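Glucan-binding protein C (Streptococcus mutans, PDB 6CAM) probably binds glucan, such as dextran, at the cell surface of the bacterium, through a calcium-containing domain carried on a wall-anchored protein. Local coordinates at residues 177-182 with 329-334; 218-223 with 305-310. All coordinates share one frame; numbering follows the deposited sequence.

Both contacts are buried antiparallel pairings within the glucan-binding domain, with centres about 12 Å apart, contact 1 lying nearer the middle of the chain. Contact 1 extends the end of a strand pair into loop, so a threonine hydroxyl and an asparagine amide take over from backbone bonds. Contact 2 keeps regular strand pairing and packs two methionines, a leucine and a tyrosine beside it, then runs out into a partly exposed turn. The segment 329-334 joins them: Thr331 OG1 probably bonds to Ser221 O at 2.6 Å and Ser221 N to Asn332 O at 2.7 Å. The side chains of Ala330 in contact 1 and Ser223 in contact 2 both lie against the same glucose.

Contact 1 (177-182 with 329-334); sequences TKTIFI and FATNSA. With BGC (beta-D-glucopyranose), chain D.
Thr179 and Asn332 reach across the pair through their first torsions. Thr179 holds OG1 beside its backbone N (chi1 -38°), where it accepts from Thr331 N at 3.2 Å; in Asn332 the amide is tucked between the backbone N and the carbonyl carbon (chi1 49°), directing ND2 to Thr177 O at 2.9 Å, in the plane of both carbonyl and amide. The other amide atom, OD1, receives Ala334 N, an Asx turn, and also bonds Ser221 OG; the bonds at both ends together hold the amide's rotation. Ile180 and Phe329 form an antiparallel hydrogen-bonded pair, with Phe329 N to Ile180 O at 2.9 Å and Ile180 N to Phe329 O at 3.2 Å. Beyond it Thr179 OG1 replaces a backbone acceptor; its single proton can serve either Pro176 O or a water that donates to Thr331 O, one at a time. Ala330 CB packs on Lys178 O at 3.5 Å. On the sugar, BGC C5 lies 3.7 Å from Ala330 CB. Strand 325-329 edges a four-stranded antiparallel sheet beside 180-184, whose other neighbour, 167-172, supplies Val170 against Ile180; the Phe329 ring stacks on Phe314 of strand 312-319.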
ATOM      1  N   THR A 177       3.116  -7.824   9.052  1.00 11.83           N
ATOM      2  CA  THR A 177       2.847  -7.846   7.602  1.00 11.97           C
ATOM      3  C   THR A 177       1.933  -6.695   7.182  1.00 12.73           C
ATOM      4  O   THR A 177       1.770  -6.440   5.997  1.00 12.44           O
ATOM      5  CB  THR A 177       2.233  -9.194   7.113  1.00 11.97           C
ATOM      6  OG1 THR A 177       0.885  -9.336   7.580  1.00 11.84           O
ATOM      7  CG2 THR A 177       3.052 -10.375   7.577  1.00 11.91           C
ATOM      8  N   LYS A 178       1.341  -6.003   8.150  1.00 13.40           N
ATOM      9  CA  LYS A 178       0.534  -4.824   7.879  1.00 14.37           C
ATOM     10  C   LYS A 178       1.336  -3.545   8.113  1.00 14.40           C
ATOM     11  O   LYS A 178       0.938  -2.490   7.672  1.00 13.79           O
ATOM     12  CB  LYS A 178      -0.694  -4.808   8.774  1.00 15.36           C
ATOM     13  CG  LYS A 178      -1.653  -5.955   8.554  1.00 16.34           C
ATOM     14  CD  LYS A 178      -2.738  -5.963   9.612  1.00 17.35           C
ATOM     15  CE  LYS A 178      -3.721  -4.837   9.421  1.00 18.13           C
ATOM     16  NZ  LYS A 178      -4.806  -4.865  10.416  1.00 18.93           N
ATOM     17  N   THR A 179       2.416  -3.681   8.878  1.00 14.42           N
ATOM     18  CA  THR A 179       3.473  -2.738   9.042  1.00 14.64           C
ATOM     19  C   THR A 179       2.999  -1.485   9.734  1.00 13.84           C
ATOM     20  O   THR A 179       2.676  -1.563  10.884  1.00 13.81           O
ATOM     21  CB  THR A 179       4.277  -2.500   7.766  1.00 15.21           C
ATOM     22  OG1 THR A 179       4.454  -3.740   7.030  1.00 15.63           O
ATOM     23  CG2 THR A 179       5.625  -1.932   8.100  1.00 15.32           C
ATOM     24  N   ILE A 180       2.864  -0.367   9.041  1.00 13.75           N
ATOM     25  CA  ILE A 180       2.715   0.924   9.705  1.00 13.83           C
ATOM     26  C   ILE A 180       1.762   1.811   8.915  1.00 13.18           C
ATOM     27  O   ILE A 180       1.794   1.833   7.723  1.00 12.70           O
ATOM     28  CB  ILE A 180       4.113   1.543   9.856  1.00 14.70           C
ATOM     29  CG1 ILE A 180       4.152   2.808  10.692  1.00 15.56           C
ATOM     30  CG2 ILE A 180       4.777   1.801   8.522  1.00 14.61           C
ATOM     31  CD1 ILE A 180       5.586   3.296  10.832  1.00 16.08           C
ATOM     32  N   PHE A 181       0.970   2.572   9.622  1.00 12.89           N
ATOM     33  CA  PHE A 181       0.111   3.558   9.003  1.00 13.19           C
ATOM     34  C   PHE A 181       0.619   4.851   9.682  1.00 12.69           C
ATOM     35  O   PHE A 181       0.564   4.973  10.833  1.00 12.81           O
ATOM     36  CB  PHE A 181      -1.336   3.276   9.268  1.00 14.15           C
ATOM     37  CG  PHE A 181      -2.257   3.956   8.325  1.00 15.35           C
ATOM     38  CD1 PHE A 181      -2.066   5.236   8.014  1.00 16.59           C
ATOM     39  CD2 PHE A 181      -3.282   3.302   7.762  1.00 16.73           C
ATOM     40  CE1 PHE A 181      -2.917   5.901   7.136  1.00 17.16           C
ATOM     41  CE2 PHE A 181      -4.129   3.939   6.887  1.00 17.30           C
ATOM     42  CZ  PHE A 181      -3.940   5.247   6.599  1.00 17.33           C
ATOM     43  N   ILE A 182       1.165   5.758   8.922  1.00 12.07           N
ATOM     44  CA  ILE A 182       1.808   6.917   9.482  1.00 11.60           C
ATOM     45  C   ILE A 182       1.290   8.164   8.802  1.00 11.58           C
ATOM     46  O   ILE A 182       0.970   8.132   7.631  1.00 11.71           O
ATOM     47  CB  ILE A 182       3.334   6.776   9.410  1.00 11.44           C
ATOM     48  CG1 ILE A 182       4.046   7.985   9.997  1.00 11.41           C
ATOM     49  CG2 ILE A 182       3.830   6.510   8.002  1.00 11.39           C
ATOM     50  CD1 ILE A 182       5.477   7.678  10.375  1.00 11.38           C
ATOM     51  N   PHE A 329       2.058   1.934   4.818  1.00 14.27           N
ATOM     52  CA  PHE A 329       3.142   1.316   4.132  1.00 14.77           C
ATOM     53  C   PHE A 329       3.229  -0.042   4.750  1.00 14.73           C
ATOM     54  O   PHE A 329       3.431  -0.149   5.933  1.00 14.58           O
ATOM     55  CB  PHE A 329       4.484   2.046   4.325  1.00 15.43           C
ATOM     56  CG  PHE A 329       5.616   1.304   3.683  1.00 15.98           C
ATOM     57  CD1 PHE A 329       5.839   1.445   2.333  1.00 16.62           C
ATOM     58  CD2 PHE A 329       6.361   0.392   4.392  1.00 16.36           C
ATOM     59  CE1 PHE A 329       6.833   0.718   1.705  1.00 16.98           C
ATOM     60  CE2 PHE A 329       7.372  -0.319   3.785  1.00 16.77           C
ATOM     61  CZ  PHE A 329       7.599  -0.173   2.439  1.00 16.63           C
ATOM     62  N   ALA A 330       3.190  -1.072   3.923  1.00 14.96           N
ATOM     63  CA  ALA A 330       3.170  -2.446   4.355  1.00 15.26           C
ATOM     64  C   ALA A 330       4.108  -3.126   3.384  1.00 15.42           C
ATOM     65  O   ALA A 330       4.154  -2.786   2.205  1.00 15.82           O
ATOM     66  CB  ALA A 330       1.777  -3.055   4.308  1.00 15.52           C
ATOM     67  N   THR A 331       4.918  -4.026   3.894  1.00 14.85           N
ATOM     68  CA  THR A 331       5.736  -4.817   3.020  1.00 15.32           C
ATOM     69  C   THR A 331       5.690  -6.204   3.609  1.00 14.66           C
ATOM     70  O   THR A 331       5.710  -6.379   4.814  1.00 15.06           O
ATOM     71  CB  THR A 331       7.175  -4.272   2.908  1.00 15.84           C
ATOM     72  OG1 THR A 331       7.885  -5.070   1.963  1.00 16.60           O
ATOM     73  CG2 THR A 331       7.887  -4.272   4.271  1.00 16.27           C
ATOM     74  N   ASN A 332       5.573  -7.173   2.734  1.00 14.09           N
ATOM     75  CA  ASN A 332       5.312  -8.553   3.117  1.00 13.67           C
ATOM     76  C   ASN A 332       5.600  -9.373   1.880  1.00 13.20           C
ATOM     77  O   ASN A 332       6.068  -8.809   0.887  1.00 13.13           O
ATOM     78  CB  ASN A 332       3.883  -8.688   3.616  1.00 13.77           C
ATOM     79  CG  ASN A 332       2.885  -8.062   2.675  1.00 13.98           C
ATOM     80  OD1 ASN A 332       2.884  -8.365   1.480  1.00 14.15           O
ATOM     81  ND2 ASN A 332       2.033  -7.178   3.207  1.00 14.40           N
ATOM     82  N   SER A 333       5.326 -10.667   1.890  1.00 13.16           N
ATOM     83  CA  SER A 333       5.614 -11.478   0.729  1.00 13.65           C
ATOM     84  C   SER A 333       4.511 -11.439  -0.330  1.00 14.28           C
ATOM     85  O   SER A 333       4.656 -12.100  -1.332  1.00 15.65           O
ATOM     86  CB  SER A 333       5.896 -12.918   1.114  1.00 13.30           C
ATOM     87  OG  SER A 333       4.809 -13.445   1.802  1.00 13.36           O
ATOM     88  N   ALA A 334       3.439 -10.682  -0.121  1.00 14.72           N
ATOM     89  CA  ALA A 334       2.301 -10.711  -1.045  1.00 15.37           C
ATOM     90  C   ALA A 334       2.549  -9.722  -2.160  1.00 15.30           C
ATOM     91  O   ALA A 334       2.011  -8.613  -2.175  1.00 15.59           O
ATOM     92  CB  ALA A 334       1.011 -10.406  -0.328  1.00 15.71           C
TER
HETATM   93  C2  BGC D 503      -2.255  -2.118   1.657  1.00 35.03           C
HETATM   94  C3  BGC D 503      -1.434  -2.789   0.530  1.00 36.55           C
HETATM   95  C4  BGC D 503       0.006  -2.289   0.484  1.00 37.33           C
HETATM   96  C5  BGC D 503       0.223  -1.227   1.555  1.00 36.75           C
HETATM   97  C6  BGC D 503       1.622  -0.687   1.482  1.00 36.54           C
HETATM   98  C1  BGC D 503      -2.057  -0.591   1.779  1.00 36.64           C
HETATM   99  O1  BGC D 503      -2.944   0.118   0.892  1.00 37.65           O
HETATM  100  O2  BGC D 503      -2.005  -2.771   2.928  1.00 35.26           O
HETATM  101  O3  BGC D 503      -2.013  -2.589  -0.778  1.00 37.81           O
HETATM  102  O4  BGC D 503       0.922  -3.384   0.670  1.00 38.90           O
HETATM  103  O5  BGC D 503      -0.729  -0.168   1.459  1.00 38.02           O
HETATM  104  O6  BGC D 503       2.148  -0.298   0.231  1.00 37.01           O
HETATM  105  O   HOH W   1       6.690  -5.521   7.386  1.00 18.94           O

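Contact 2 (218-223 with 305-310); sequences AIMSLS and MTYKGE. With BGC (beta-D-glucopyranose), chain D.
Met220 and Met305 face each other as an antiparallel hydrogen-bonded pair, bound both ways between their backbones: Met220 N to Met305 O and Met305 N to Met220 O, each 2.8 Å. The tight part of the contact lies on their side of the sheet. Met305 turns CG between its backbone N and carbonyl carbon (chi1 69°), 4.0 Å from Met220 CB, and the extended chain beyond carries CE back against the same CB and to Leu222 CD2. Leu222 crosses it at about a right angle and sets CD1 3.9 Å from Met305 CB. Met220, bent at its last torsion, lies alongside Tyr307 and points the same way; its SD sits obliquely 4.3 Å from the ring centroid, a Met-aromatic contact. On the side of Ile219 and Thr306 the packing is sparser: Ile219 CD1 approaches Thr306 OG1 at 3.5 Å, an oxygen hydrogen-bonded to Arg57 NH2. Past the short bond from Tyr307 N to Ala218 O, 2.6 Å, a water takes over, linking Ala218 N to Tyr307 O. Lys308, Gly309 and Glu310 form the partly exposed side and make no contact with 218-223, although Gly309 N folds back over the centre of the Tyr307 ring. Strand 303-306 is the middle one of three, between 219-222 and 245-247, and Tyr307 OH hydrogen-bonds to Ile201 O of strand 194-204 in the large sheet.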
ATOM      1  N   ALA A 218      14.036 -13.483  -0.570  1.00 11.45           N
ATOM      2  CA  ALA A 218      13.057 -12.771   0.198  1.00 11.52           C
ATOM      3  C   ALA A 218      12.556 -11.721  -0.730  1.00 11.76           C
ATOM      4  O   ALA A 218      13.122 -10.608  -0.781  1.00 11.85           O
ATOM      5  CB  ALA A 218      13.634 -12.130   1.437  1.00 11.40           C
ATOM      6  N   ILE A 219      11.486 -12.051  -1.416  1.00 11.84           N
ATOM      7  CA  ILE A 219      10.872 -11.101  -2.320  1.00 12.18           C
ATOM      8  C   ILE A 219       9.760 -10.430  -1.568  1.00 12.16           C
ATOM      9  O   ILE A 219       8.846 -11.099  -1.081  1.00 12.18           O
ATOM     10  CB  ILE A 219      10.342 -11.740  -3.600  1.00 12.67           C
ATOM     11  CG1 ILE A 219      11.342 -12.717  -4.214  1.00 13.25           C
ATOM     12  CG2 ILE A 219       9.993 -10.654  -4.602  1.00 12.92           C
ATOM     13  CD1 ILE A 219      12.720 -12.133  -4.400  1.00 13.70           C
ATOM     14  N   MET A 220       9.822  -9.109  -1.492  1.00 12.31           N
ATOM     15  CA  MET A 220       8.892  -8.382  -0.651  1.00 12.76           C
ATOM     16  C   MET A 220       8.174  -7.379  -1.494  1.00 12.55           C
ATOM     17  O   MET A 220       8.730  -6.820  -2.438  1.00 12.27           O
ATOM     18  CB  MET A 220       9.611  -7.757   0.482  1.00 13.79           C
ATOM     19  CG  MET A 220      10.283  -8.822   1.326  1.00 14.64           C
ATOM     20  SD  MET A 220      10.682  -8.325   2.968  1.00 17.13           S
ATOM     21  CE  MET A 220       9.041  -8.154   3.694  1.00 16.58           C
ATOM     22  N   SER A 221       6.913  -7.207  -1.164  1.00 12.33           N
ATOM     23  CA  SER A 221       6.046  -6.293  -1.863  1.00 12.17           C
ATOM     24  C   SER A 221       6.379  -4.856  -1.472  1.00 12.09           C
ATOM     25  O   SER A 221       6.681  -4.565  -0.327  1.00 11.88           O
ATOM     26  CB  SER A 221       4.604  -6.600  -1.482  1.00 12.41           C
ATOM     27  OG  SER A 221       4.382  -6.328  -0.104  1.00 12.62           O
ATOM     28  N   LEU A 222       6.255  -3.964  -2.436  1.00 12.27           N
ATOM     29  CA  LEU A 222       6.264  -2.529  -2.217  1.00 12.60           C
ATOM     30  C   LEU A 222       5.040  -2.036  -2.988  1.00 12.93           C
ATOM     31  O   LEU A 222       5.149  -1.373  -4.021  1.00 12.71           O
ATOM     32  CB  LEU A 222       7.550  -1.923  -2.757  1.00 12.55           C
ATOM     33  CG  LEU A 222       8.818  -2.409  -2.022  1.00 12.57           C
ATOM     34  CD1 LEU A 222      10.076  -1.948  -2.721  1.00 12.66           C
ATOM     35  CD2 LEU A 222       8.795  -1.935  -0.596  1.00 12.87           C
ATOM     36  N   SER A 223       3.868  -2.382  -2.478  1.00 13.60           N
ATOM     37  CA  SER A 223       2.611  -2.109  -3.193  1.00 13.77           C
ATOM     38  C   SER A 223       2.106  -0.731  -2.881  1.00 13.99           C
ATOM     39  O   SER A 223       2.593  -0.072  -1.989  1.00 13.69           O
ATOM     40  CB  SER A 223       1.536  -3.160  -2.839  1.00 14.29           C
ATOM     41  OG  SER A 223       1.962  -4.449  -3.221  1.00 14.32           O
ATOM     42  N   MET A 305      10.753  -5.946  -4.193  1.00 12.62           N
ATOM     43  CA  MET A 305      12.171  -5.942  -4.009  1.00 13.11           C
ATOM     44  C   MET A 305      12.631  -7.308  -3.647  1.00 12.88           C
ATOM     45  O   MET A 305      11.870  -8.082  -3.076  1.00 13.26           O
ATOM     46  CB  MET A 305      12.541  -4.961  -2.893  1.00 13.77           C
ATOM     47  CG  MET A 305      12.122  -5.336  -1.489  1.00 14.14           C
ATOM     48  SD  MET A 305      12.807  -4.113  -0.343  1.00 15.17           S
ATOM     49  CE  MET A 305      11.699  -4.336   1.031  1.00 15.02           C
ATOM     50  N   THR A 306      13.872  -7.599  -3.985  1.00 12.89           N
ATOM     51  CA  THR A 306      14.574  -8.700  -3.332  1.00 12.45           C
ATOM     52  C   THR A 306      15.137  -8.062  -2.092  1.00 12.19           C
ATOM     53  O   THR A 306      16.023  -7.213  -2.165  1.00 12.28           O
ATOM     54  CB  THR A 306      15.676  -9.284  -4.195  1.00 12.78           C
ATOM     55  OG1 THR A 306      15.108  -9.815  -5.385  1.00 13.27           O
ATOM     56  CG2 THR A 306      16.388 -10.402  -3.444  1.00 12.83           C
ATOM     57  N   TYR A 307      14.612  -8.450  -0.926  1.00 11.90           N
ATOM     58  CA  TYR A 307      14.986  -7.817   0.292  1.00 11.51           C
ATOM     59  C   TYR A 307      16.208  -8.556   0.827  1.00 11.93           C
ATOM     60  O   TYR A 307      16.151  -9.748   1.033  1.00 11.50           O
ATOM     61  CB  TYR A 307      13.849  -7.857   1.295  1.00 11.02           C
ATOM     62  CG  TYR A 307      14.241  -7.283   2.593  1.00 10.64           C
ATOM     63  CD1 TYR A 307      14.609  -5.937   2.702  1.00 10.34           C
ATOM     64  CD2 TYR A 307      14.312  -8.076   3.724  1.00 10.50           C
ATOM     65  CE1 TYR A 307      14.976  -5.401   3.891  1.00 10.37           C
ATOM     66  CE2 TYR A 307      14.682  -7.552   4.940  1.00 10.26           C
ATOM     67  CZ  TYR A 307      15.038  -6.222   5.021  1.00 10.21           C
ATOM     68  OH  TYR A 307      15.383  -5.745   6.217  1.00 10.18           O
ATOM     69  N   LYS A 308      17.319  -7.838   0.970  1.00 12.63           N
ATOM     70  CA  LYS A 308      18.603  -8.437   1.387  1.00 13.30           C
ATOM     71  C   LYS A 308      18.928  -8.240   2.843  1.00 13.41           C
ATOM     72  O   LYS A 308      20.041  -8.554   3.284  1.00 13.50           O
ATOM     73  CB  LYS A 308      19.732  -7.939   0.481  1.00 14.53           C
ATOM     74  CG  LYS A 308      19.499  -8.368  -0.949  1.00 15.77           C
ATOM     75  CD  LYS A 308      20.498  -7.813  -1.941  1.00 16.91           C
ATOM     76  CE  LYS A 308      20.082  -8.283  -3.318  1.00 17.69           C
ATOM     77  NZ  LYS A 308      21.082  -7.957  -4.350  1.00 18.68           N
ATOM     78  N   GLY A 309      17.956  -7.754   3.618  1.00 13.15           N
ATOM     79  CA  GLY A 309      18.148  -7.539   5.014  1.00 13.99           C
ATOM     80  C   GLY A 309      18.773  -6.180   5.337  1.00 14.47           C
ATOM     81  O   GLY A 309      19.384  -6.034   6.360  1.00 16.10           O
ATOM     82  N   GLU A 310      18.662  -5.226   4.437  1.00 15.07           N
ATOM     83  CA  GLU A 310      19.345  -3.952   4.598  1.00 15.38           C
ATOM     84  C   GLU A 310      18.301  -2.864   4.644  1.00 13.65           C
ATOM     85  O   GLU A 310      17.241  -3.043   4.115  1.00 12.76           O
ATOM     86  CB  GLU A 310      20.340  -3.687   3.460  1.00 17.91           C
ATOM     87  CG  GLU A 310      21.495  -4.692   3.439  1.00 19.97           C
ATOM     88  CD  GLU A 310      22.903  -4.118   3.375  1.00 22.32           C
ATOM     89  OE1 GLU A 310      23.081  -2.890   3.129  1.00 25.01           O
ATOM     90  OE2 GLU A 310      23.853  -4.931   3.554  1.00 23.67           O
TER
HETATM   91  C2  BGC D 503      -2.255  -2.118   1.657  1.00 35.03           C
HETATM   92  C3  BGC D 503      -1.434  -2.789   0.530  1.00 36.55           C
HETATM   93  C4  BGC D 503       0.006  -2.289   0.484  1.00 37.33           C
HETATM   94  C5  BGC D 503       0.223  -1.227   1.555  1.00 36.75           C
HETATM   95  C6  BGC D 503       1.622  -0.687   1.482  1.00 36.54           C
HETATM   96  C1  BGC D 503      -2.057  -0.591   1.779  1.00 36.64           C
HETATM   97  O1  BGC D 503      -2.944   0.118   0.892  1.00 37.65           O
HETATM   98  O2  BGC D 503      -2.005  -2.771   2.928  1.00 35.26           O
HETATM   99  O3  BGC D 503      -2.013  -2.589  -0.778  1.00 37.81           O
HETATM  100  O4  BGC D 503       0.922  -3.384   0.670  1.00 38.90           O
HETATM  101  O5  BGC D 503      -0.729  -0.168   1.459  1.00 38.02           O
HETATM  102  O6  BGC D 503       2.148  -0.298   0.231  1.00 37.01           O
HETATM  103  O   HOH W   2      16.670 -12.231   0.114  1.00  8.89           O